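Local coordinates for C-domain type II peptide synthetase (Streptomyces globisporus, PDB 4ZNM), which belongs to the condensation-domain family of peptide synthetases, within the wider clan of CoA-dependent acyltransferase folds, at residues A197-E200 / R201-E205; A274-Q277 / V278-R282; E436-A439 / A440-A443. All blocks are in the same frame, centred on the assembly; numbering follows the deposited sequence. Where two conformers were deposited one is given.

Interaction 1 (A197-E200 / R201-E205)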
ATOM      1  N   ALA A 197     -16.520   7.254  -6.984  1.00 23.74           N
ATOM      2  CA  ALA A 197     -16.677   6.439  -8.170  1.00 25.45           C
ATOM      3  C   ALA A 197     -17.403   7.239  -9.247  1.00 22.80           C
ATOM      4  O   ALA A 197     -17.064   7.137 -10.431  1.00 26.94           O
ATOM      5  CB  ALA A 197     -17.418   5.145  -7.845  1.00 24.86           C
ATOM      6  N   ARG A 198     -18.386   8.040  -8.838  0.59 28.27           N
ATOM      7  CA  ARG A 198     -19.110   8.906  -9.775  0.59 31.76           C
ATOM      8  C   ARG A 198     -18.208  10.001 -10.315  0.59 29.56           C
ATOM      9  O   ARG A 198     -18.121  10.240 -11.525  0.59 29.48           O
ATOM     10  CB  ARG A 198     -20.317   9.558  -9.098  0.59 34.90           C
ATOM     11  CG  ARG A 198     -21.633   8.845  -9.306  0.59 39.40           C
ATOM     12  CD  ARG A 198     -22.819   9.759  -8.977  0.59 47.20           C
ATOM     13  NE  ARG A 198     -22.838  10.231  -7.584  0.59 48.30           N
ATOM     14  CZ  ARG A 198     -22.652  11.496  -7.196  0.59 52.14           C
ATOM     15  NH1 ARG A 198     -22.704  11.796  -5.904  0.59 54.94           N
ATOM     16  NH2 ARG A 198     -22.418  12.467  -8.073  0.59 27.72           N
ATOM     17  N   TRP A 199     -17.549  10.690  -9.395  1.00 30.44           N
ATOM     18  CA  TRP A 199     -16.753  11.833  -9.759  1.00 25.76           C
ATOM     19  C   TRP A 199     -15.639  11.408 -10.735  1.00 25.75           C
ATOM     20  O   TRP A 199     -15.338  12.123 -11.687  1.00 26.85           O
ATOM     21  CB  TRP A 199     -16.162  12.508  -8.526  1.00 25.54           C
ATOM     22  CG  TRP A 199     -15.252  13.604  -8.947  1.00 39.40           C
ATOM     23  CD1 TRP A 199     -15.609  14.868  -9.328  1.00 44.23           C
ATOM     24  CD2 TRP A 199     -13.834  13.523  -9.118  1.00 42.00           C
ATOM     25  NE1 TRP A 199     -14.503  15.580  -9.723  1.00 44.22           N
ATOM     26  CE2 TRP A 199     -13.398  14.778  -9.605  1.00 41.89           C
ATOM     27  CE3 TRP A 199     -12.893  12.514  -8.916  1.00 42.77           C
ATOM     28  CZ2 TRP A 199     -12.064  15.050  -9.867  1.00 46.42           C
ATOM     29  CZ3 TRP A 199     -11.566  12.788  -9.175  1.00 54.19           C
ATOM     30  CH2 TRP A 199     -11.163  14.048  -9.640  1.00 53.84           C
ATOM     31  N   GLU A 200     -15.018  10.255 -10.507  1.00 27.49           N
ATOM     32  CA  GLU A 200     -13.859   9.913 -11.346  1.00 27.98           C
ATOM     33  C   GLU A 200     -14.305   9.612 -12.784  1.00 29.00           C
ATOM     34  O   GLU A 200     -13.574   9.869 -13.732  1.00 28.79           O
ATOM     35  CB  GLU A 200     -13.064   8.735 -10.760  1.00 28.98           C
ATOM     36  CG  GLU A 200     -13.738   7.380 -10.913  1.00 32.01           C
ATOM     37  CD  GLU A 200     -12.904   6.219 -10.348  1.00 35.10           C
ATOM     38  OE1 GLU A 200     -13.485   5.119 -10.229  1.00 29.91           O
ATOM     39  OE2 GLU A 200     -11.689   6.389 -10.036  1.00 38.06           O
ATOM     40  N   ARG A 201     -15.522   9.121 -12.952  1.00 30.40           N
ATOM     41  CA  ARG A 201     -16.037   8.864 -14.292  1.00 35.23           C
ATOM     42  C   ARG A 201     -16.432  10.169 -14.988  1.00 32.74           C
ATOM     43  O   ARG A 201     -16.318  10.271 -16.177  1.00 35.13           O
ATOM     44  CB  ARG A 201     -17.207   7.877 -14.215  1.00 35.71           C
ATOM     45  CG  ARG A 201     -16.716   6.463 -13.897  1.00 40.62           C
ATOM     46  CD  ARG A 201     -17.807   5.403 -13.810  1.00 41.38           C
ATOM     47  NE  ARG A 201     -17.239   4.137 -13.343  1.00 45.66           N
ATOM     48  CZ  ARG A 201     -16.649   3.232 -14.125  1.00 64.57           C
ATOM     49  NH1 ARG A 201     -16.550   3.422 -15.435  1.00 79.25           N
ATOM     50  NH2 ARG A 201     -16.168   2.123 -13.594  1.00 62.63           N
ATOM     51  N   GLU A 202     -16.864  11.183 -14.243  1.00 38.15           N
ATOM     52  CA  GLU A 202     -17.103  12.502 -14.823  1.00 38.43           C
ATOM     53  C   GLU A 202     -15.791  13.118 -15.284  1.00 37.62           C
ATOM     54  O   GLU A 202     -15.705  13.723 -16.354  1.00 36.06           O
ATOM     55  CB  GLU A 202     -17.775  13.432 -13.811  1.00 55.84           C
ATOM     56  CG  GLU A 202     -19.203  13.042 -13.470  1.00 79.67           C
ATOM     57  CD  GLU A 202     -20.120  13.157 -14.673  1.00 80.60           C
ATOM     58  OE1 GLU A 202     -20.584  14.277 -14.967  1.00 60.47           O
ATOM     59  OE2 GLU A 202     -20.365  12.127 -15.334  1.00 94.05           O
ATOM     60  N   ALA A 203     -14.768  12.952 -14.455  1.00 37.84           N
ATOM     61  CA  ALA A 203     -13.463  13.493 -14.741  1.00 37.64           C
ATOM     62  C   ALA A 203     -12.881  12.831 -15.977  1.00 37.61           C
ATOM     63  O   ALA A 203     -12.177  13.474 -16.754  1.00 44.68           O
ATOM     64  CB  ALA A 203     -12.545  13.310 -13.562  1.00 35.34           C
ATOM     65  N   ALA A 204     -13.196  11.554 -16.176  1.00 38.72           N
ATOM     66  CA  ALA A 204     -12.646  10.809 -17.314  1.00 39.91           C
ATOM     67  C   ALA A 204     -13.154  11.324 -18.649  1.00 41.86           C
ATOM     68  O   ALA A 204     -12.570  11.025 -19.672  1.00 36.40           O
ATOM     69  CB  ALA A 204     -12.961   9.331 -17.194  1.00 47.59           C
ATOM     70  N   GLU A 205     -14.227  12.106 -18.651  1.00 47.24           N
ATOM     71  CA  GLU A 205     -14.729  12.673 -19.905  1.00 45.81           C
ATOM     72  C   GLU A 205     -14.204  14.089 -20.175  1.00 47.77           C
ATOM     73  O   GLU A 205     -14.522  14.699 -21.198  1.00 53.04           O
ATOM     74  CB  GLU A 205     -16.254  12.699 -19.890  1.00 52.45           C
ATOM     75  CG  GLU A 205     -16.913  11.344 -19.783  1.00 69.68           C
ATOM     76  CD  GLU A 205     -18.281  11.452 -19.137  1.00 91.68           C
ATOM     77  OE1 GLU A 205     -19.011  12.414 -19.476  1.00 96.13           O
ATOM     78  OE2 GLU A 205     -18.615  10.602 -18.278  1.00106.37           O
TER
HETATM   79  O   HOH W   1     -16.006   4.709 -11.185  1.00 43.61           O

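Interaction 2 (A274-Q277 / V278-R282)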
ATOM      1  N   ALA A 274      15.007   6.273  -7.750  1.00 25.44           N
ATOM      2  CA  ALA A 274      16.237   6.327  -8.567  1.00 23.60           C
ATOM      3  C   ALA A 274      17.190   5.194  -8.255  1.00 23.75           C
ATOM      4  O   ALA A 274      17.751   4.580  -9.170  1.00 24.82           O
ATOM      5  CB  ALA A 274      16.962   7.657  -8.369  1.00 29.22           C
ATOM      6  N   ALA A 275      17.432   4.947  -6.963  1.00 25.98           N
ATOM      7  CA  ALA A 275      18.332   3.866  -6.567  1.00 23.99           C
ATOM      8  C   ALA A 275      17.792   2.516  -7.062  1.00 23.19           C
ATOM      9  O   ALA A 275      18.565   1.612  -7.402  1.00 23.31           O
ATOM     10  CB  ALA A 275      18.521   3.830  -5.070  1.00 25.64           C
ATOM     11  N   TYR A 276      16.476   2.363  -7.077  1.00 24.51           N
ATOM     12  CA  TYR A 276      15.871   1.107  -7.581  1.00 23.59           C
ATOM     13  C   TYR A 276      16.166   0.943  -9.072  1.00 23.70           C
ATOM     14  O   TYR A 276      16.470  -0.155  -9.561  1.00 30.67           O
ATOM     15  CB  TYR A 276      14.365   1.088  -7.333  1.00 21.19           C
ATOM     16  CG  TYR A 276      13.730  -0.241  -7.627  1.00 23.99           C
ATOM     17  CD1 TYR A 276      14.223  -1.391  -7.046  1.00 23.42           C
ATOM     18  CD2 TYR A 276      12.644  -0.347  -8.485  1.00 22.82           C
ATOM     19  CE1 TYR A 276      13.667  -2.607  -7.299  1.00 23.29           C
ATOM     20  CE2 TYR A 276      12.058  -1.581  -8.731  1.00 26.68           C
ATOM     21  CZ  TYR A 276      12.574  -2.700  -8.114  1.00 19.93           C
ATOM     22  OH  TYR A 276      12.046  -3.946  -8.322  1.00 26.51           O
ATOM     23  N   GLN A 277      16.097   2.046  -9.794  1.00 25.73           N
ATOM     24  CA  GLN A 277      16.388   2.011 -11.220  1.00 22.72           C
ATOM     25  C   GLN A 277      17.827   1.625 -11.456  1.00 27.34           C
ATOM     26  O   GLN A 277      18.135   0.816 -12.362  1.00 23.81           O
ATOM     27  CB  GLN A 277      16.082   3.354 -11.861  1.00 25.31           C
ATOM     28  CG  GLN A 277      14.621   3.670 -11.809  1.00 27.85           C
ATOM     29  CD  GLN A 277      14.256   4.885 -12.604  1.00 42.51           C
ATOM     30  OE1 GLN A 277      13.919   4.794 -13.784  1.00 60.64           O
ATOM     31  NE2 GLN A 277      14.300   6.031 -11.963  1.00 34.88           N
ATOM     32  N   VAL A 278      18.718   2.188 -10.647  1.00 23.32           N
ATOM     33  CA  VAL A 278      20.130   1.840 -10.736  1.00 25.17           C
ATOM     34  C   VAL A 278      20.290   0.343 -10.479  1.00 26.27           C
ATOM     35  O   VAL A 278      21.023  -0.344 -11.188  1.00 26.30           O
ATOM     36  CB  VAL A 278      20.994   2.683  -9.775  1.00 24.79           C
ATOM     37  CG1 VAL A 278      22.433   2.220  -9.762  1.00 25.71           C
ATOM     38  CG2 VAL A 278      20.997   4.128 -10.210  1.00 25.18           C
ATOM     39  N   LEU A 279      19.607  -0.162  -9.465  1.00 25.45           N
ATOM     40  CA  LEU A 279      19.671  -1.585  -9.147  1.00 23.56           C
ATOM     41  C   LEU A 279      19.188  -2.440 -10.321  1.00 26.53           C
ATOM     42  O   LEU A 279      19.834  -3.403 -10.670  1.00 25.91           O
ATOM     43  CB  LEU A 279      18.818  -1.915  -7.930  1.00 24.65           C
ATOM     44  CG  LEU A 279      18.717  -3.401  -7.537  1.00 29.58           C
ATOM     45  CD1 LEU A 279      20.054  -3.933  -7.038  1.00 27.42           C
ATOM     46  CD2 LEU A 279      17.663  -3.577  -6.495  1.00 28.27           C
ATOM     47  N   LEU A 280      18.053  -2.090 -10.919  1.00 27.65           N
ATOM     48  CA  LEU A 280      17.545  -2.856 -12.053  1.00 30.08           C
ATOM     49  C   LEU A 280      18.442  -2.770 -13.284  1.00 31.68           C
ATOM     50  O   LEU A 280      18.574  -3.740 -14.035  1.00 31.95           O
ATOM     51  CB  LEU A 280      16.150  -2.394 -12.422  1.00 25.14           C
ATOM     52  CG  LEU A 280      15.079  -2.645 -11.357  1.00 30.17           C
ATOM     53  CD1 LEU A 280      13.738  -2.118 -11.803  1.00 31.76           C
ATOM     54  CD2 LEU A 280      14.960  -4.091 -10.983  1.00 32.81           C
ATOM     55  N   HIS A 281      19.054  -1.613 -13.509  1.00 27.37           N
ATOM     56  CA  HIS A 281      20.040  -1.525 -14.562  1.00 28.70           C
ATOM     57  C   HIS A 281      21.180  -2.490 -14.308  1.00 30.25           C
ATOM     58  O   HIS A 281      21.619  -3.210 -15.218  1.00 30.93           O
ATOM     59  CB  HIS A 281      20.615  -0.118 -14.695  1.00 26.45           C
ATOM     60  CG  HIS A 281      21.876  -0.090 -15.485  1.00 32.28           C
ATOM     61  ND1 HIS A 281      21.892  -0.246 -16.851  1.00 36.91           N
ATOM     62  CD2 HIS A 281      23.168  -0.006 -15.099  1.00 35.19           C
ATOM     63  CE1 HIS A 281      23.141  -0.211 -17.277  1.00 40.33           C
ATOM     64  NE2 HIS A 281      23.934  -0.075 -16.231  1.00 38.92           N
ATOM     65  N   ARG A 282      21.690  -2.502 -13.085  1.00 33.15           N
ATOM     66  CA  ARG A 282      22.761  -3.427 -12.754  1.00 34.28           C
ATOM     67  C   ARG A 282      22.308  -4.908 -12.844  1.00 35.01           C
ATOM     68  O   ARG A 282      23.079  -5.786 -13.228  1.00 35.40           O
ATOM     69  CB  ARG A 282      23.297  -3.111 -11.363  1.00 40.71           C
ATOM     70  CG  ARG A 282      24.562  -2.259 -11.386  1.00 53.05           C
ATOM     71  CD  ARG A 282      24.482  -1.005 -10.581  1.00 63.40           C
ATOM     72  NE  ARG A 282      25.235  -1.122  -9.339  1.00 79.82           N
ATOM     73  CZ  ARG A 282      25.871  -0.112  -8.744  1.00 86.61           C
ATOM     74  NH1 ARG A 282      26.520  -0.321  -7.606  1.00100.10           N
ATOM     75  NH2 ARG A 282      25.862   1.106  -9.282  1.00 78.37           N
TER

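Interaction 3 (E436-A439 / A440-A443)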
ATOM      1  N   GLU A 436      15.343 -16.610  -0.381  1.00 28.35           N
ATOM      2  CA  GLU A 436      16.753 -16.267  -0.510  1.00 37.83           C
ATOM      3  C   GLU A 436      17.006 -15.293  -1.666  1.00 30.50           C
ATOM      4  O   GLU A 436      17.788 -14.359  -1.560  1.00 27.32           O
ATOM      5  CB  GLU A 436      17.567 -17.542  -0.720  1.00 46.95           C
ATOM      6  CG  GLU A 436      17.553 -18.490   0.483  1.00 68.07           C
ATOM      7  CD  GLU A 436      16.218 -19.249   0.691  1.00 67.78           C
ATOM      8  OE1 GLU A 436      15.378 -19.320  -0.252  1.00 47.53           O
ATOM      9  OE2 GLU A 436      16.023 -19.781   1.816  1.00 73.80           O
ATOM     10  N   THR A 437      16.346 -15.532  -2.783  1.00 28.26           N
ATOM     11  CA  THR A 437      16.442 -14.653  -3.935  1.00 31.60           C
ATOM     12  C   THR A 437      16.017 -13.246  -3.559  1.00 26.54           C
ATOM     13  O   THR A 437      16.665 -12.273  -3.923  1.00 28.41           O
ATOM     14  CB  THR A 437      15.546 -15.146  -5.079  1.00 31.10           C
ATOM     15  OG1 THR A 437      15.922 -16.476  -5.394  1.00 30.83           O
ATOM     16  CG2 THR A 437      15.661 -14.262  -6.312  1.00 28.35           C
HETATM   17  N   MSE A 438      14.908 -13.143  -2.845  1.00 23.05           N
HETATM   18  CA  MSE A 438      14.367 -11.836  -2.471  1.00 23.81           C
HETATM   19  C   MSE A 438      15.218 -11.184  -1.362  1.00 21.44           C
HETATM   20  O   MSE A 438      15.381  -9.969  -1.325  1.00 25.18           O
HETATM   21  CB  MSE A 438      12.922 -11.986  -2.043  1.00 29.85           C
HETATM   22  CG  MSE A 438      12.025 -12.367  -3.213  1.00 30.47           C
HETATM   23 SE   MSE A 438      11.710 -10.793  -4.382  0.75 36.03          SE
HETATM   24  CE  MSE A 438      12.756 -11.381  -5.900  1.00 35.64           C
ATOM     25  N   ALA A 439      15.759 -12.009  -0.471  1.00 24.01           N
ATOM     26  CA  ALA A 439      16.676 -11.541   0.554  1.00 25.08           C
ATOM     27  C   ALA A 439      17.913 -10.890  -0.072  1.00 31.29           C
ATOM     28  O   ALA A 439      18.372  -9.829   0.391  1.00 31.08           O
ATOM     29  CB  ALA A 439      17.085 -12.705   1.458  1.00 29.31           C
ATOM     30  N   ALA A 440      18.447 -11.513  -1.121  1.00 33.62           N
ATOM     31  CA  ALA A 440      19.616 -10.972  -1.829  1.00 27.39           C
ATOM     32  C   ALA A 440      19.242  -9.705  -2.592  1.00 28.62           C
ATOM     33  O   ALA A 440      19.993  -8.743  -2.636  1.00 31.12           O
ATOM     34  CB  ALA A 440      20.215 -12.022  -2.791  1.00 31.81           C
ATOM     35  N   PHE A 441      18.051  -9.703  -3.166  1.00 30.64           N
ATOM     36  CA  PHE A 441      17.557  -8.564  -3.920  1.00 22.37           C
ATOM     37  C   PHE A 441      17.484  -7.340  -2.993  1.00 25.83           C
ATOM     38  O   PHE A 441      17.947  -6.274  -3.334  1.00 23.79           O
ATOM     39  CB  PHE A 441      16.198  -8.937  -4.493  1.00 25.07           C
ATOM     40  CG  PHE A 441      15.652  -8.011  -5.536  1.00 30.34           C
ATOM     41  CD1 PHE A 441      16.468  -7.310  -6.398  1.00 30.14           C
ATOM     42  CD2 PHE A 441      14.275  -7.893  -5.679  1.00 30.27           C
ATOM     43  CE1 PHE A 441      15.912  -6.484  -7.383  1.00 28.79           C
ATOM     44  CE2 PHE A 441      13.715  -7.077  -6.655  1.00 31.05           C
ATOM     45  CZ  PHE A 441      14.534  -6.358  -7.501  1.00 25.88           C
ATOM     46  N   LEU A 442      16.896  -7.522  -1.809  1.00 24.00           N
ATOM     47  CA  LEU A 442      16.764  -6.460  -0.825  1.00 25.48           C
ATOM     48  C   LEU A 442      18.124  -5.968  -0.347  1.00 27.16           C
ATOM     49  O   LEU A 442      18.352  -4.767  -0.215  1.00 24.29           O
ATOM     50  CB  LEU A 442      15.916  -6.969   0.361  1.00 22.32           C
ATOM     51  CG  LEU A 442      15.851  -6.088   1.592  1.00 30.29           C
ATOM     52  CD1 LEU A 442      15.315  -4.730   1.219  1.00 30.68           C
ATOM     53  CD2 LEU A 442      14.948  -6.780   2.584  1.00 26.16           C
ATOM     54  N   ALA A 443      19.039  -6.896  -0.093  1.00 29.89           N
ATOM     55  CA  ALA A 443      20.354  -6.501   0.396  1.00 33.24           C
ATOM     56  C   ALA A 443      21.131  -5.737  -0.683  1.00 31.23           C
ATOM     57  O   ALA A 443      21.870  -4.811  -0.365  1.00 30.38           O
ATOM     58  CB  ALA A 443      21.130  -7.702   0.863  1.00 31.47           C
TER

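Interaction 1 (A197-E200 / R201-E205)
Arg201 folds back along the helix toward Ala197, four residues earlier, and its CG comes within 3.5 Å of Ala197 O. From there the chain runs extended to NE, and the guanidinium stands obliquely to the carbonyl oxygen without pairing with it. A water closes the gap: its O donates to Ala197 O at 2.8 Å and to Glu200 OE1 at 2.7 Å, while Arg201 NE gives it a weak bond of 2.6 Å. Glu200 reaches this water because its CG is wedged between the backbone N and the carbonyl carbon (chi1 74°) and the chain beyond is straight. The acid and the guanidinium are therefore linked through solvent within the pair, while their direct partners lie elsewhere.

Glu202 continues the alpha-helical pattern, its N donating to Arg198 O at 3.1 Å. Its own chain turns away after CG, leaving only the stem beside that oxygen.

At Ala203 the backbone bond from N to Trp199 O measures 2.9 Å, and the methyl makes the apolar part of the contact. Ala203 CB sits 4.2 Å from the centroid of the six-membered ring of Trp199, only 13° off the ring normal, which defines a CH-pi contact over the face. Ala204 N then bonds to Glu200 O at 3.0 Å.

This last part of helix 193-203 lies against the N-terminal region of the chain. Arg201 NH2 forms a salt bridge with Glu25 of helix 22-28 and also bonds to Leu20 O; Glu200 OE1 accepts from Phe22 N, and Trp199 rests on Asn300 and Phe303 of a loop.

Interaction 2 (A274-Q277 / V278-R282)
Tyr276 and Leu280 carry the apolar contact, one helical turn apart. Leu280 CD1 lies 4.0 Å from the centroid of the Tyr276 ring and 29° off its normal, a CH-pi contact over the face but displaced from the middle. The displacement is toward the CE2 corner, where Leu280 CD1 approaches Tyr276 CE2 to 3.5 Å. The second methyl, Leu280 CD2, reaches past the ring carbons to 3.9 Å from Tyr276 OH, so the branched end covers the ring from CE2 round to the hydroxyl. Different first torsions bring the two groups together: the tyrosine CG is anti to its own N (chi1 -171°), whereas that of the leucine is anti to its carbonyl carbon (chi1 -65°).

A second apolar contact is made by Leu279 CD2, 4.1 Å from Tyr276 CD1. It approaches the ring obliquely and on the same side of its plane as Leu280, so two successive leucines bear on one aromatic group. Closer to the backbone, Val278 CG2 lies 3.4 Å from Ala274 O.

The polar part is backbone alone. Val278 N donates to Ala274 O at 3.0 Å, and Leu280 N to Tyr276 O at 2.8 Å; Leu279 N to Ala275 O and His281 N to Gln277 O complete the series. All four join residue i+4 to residue i, as an alpha helix requires.

The phenol is held at its far end by Ser369 OG, which bonds to Tyr276 OH; the ring also stacks with Phe371 and meets Trp412 edge-to-face. Since these three residues belong to strands 366-373 and 410-416, the arrangement is that of a largely buried helix packed between a mixed beta sheet and neighbouring helices, the alpha/beta layering of the condensation-domain fold.

Interaction 3 (E436-A439 / A440-A443)
A Met-aromatic contact joins Met438, present as selenomethionine, to Phe441 three residues further along the helix. Its geometry is oblique: SE stands 5.4 Å from the centroid of the Phe441 ring, and the line between them is 75° off the ring normal. The touching is concentrated on one ring atom. Phe441 CD2 lies 3.8 Å from Met438 CE and 4.1 Å from Met438 SE, so the terminal methyl and the selenium both bear on a single corner of the ring. The two side chains run side by side in the same direction. Phe441 does this with CG anti to its backbone N (chi1 -168°), while the Met438 chain is bent at both of its later torsions, which brings CE round to the phenylalanine.

Helix 435-454 packs on the five-stranded mixed sheet of the condensation-domain fold, with Met438 on Gln245 and Tyr428 and Leu442 on Phe247 and Leu426, residues of strands 242-249 and 422-429. The Phe441 ring takes part in an edge-to-face contact with Trp412 and a cation-pi contact with Arg283.

Regular i to i+4 bonds fix the spacing of these side chains. Leu442 N donates to Met438 O at 2.9 Å, the straightest of the set, and Phe441 N to Thr437 O at 3.0 Å; Ala440 N to Glu436 O and Ala443 N to Ala439 O flank them. Ala440 and Ala443 add only methyl groups beside the carbonyls, Ala440 CB lying 3.6 Å from Glu436 O. Thr437 OG1 is hydrogen-bonded to Asp231 OD2.

Overall arrangement
From the N terminus the order is interaction 1, 2, 3, in series: each is a local contact along a helix, interaction 1 running into the turn that follows, so none closes a long loop, and none nests in or crosses another. Interaction 1, on helix 193-203, is remote, its centre 36 Å from that of interaction 2 and 41 Å from that of interaction 3, and it faces the N-terminal region. Interactions 2 and 3 are neighbours, centres 15 Å apart. Helices 268-284 and 435-454 meet there: Leu279 CD2 approaches Phe441 CE1 to 3.5 Å, and Tyr276 OH lies 3.6 Å from Phe441 CZ. Trp412 of strand 410-416 touches both aromatic rings, tying the two helices to one sheet.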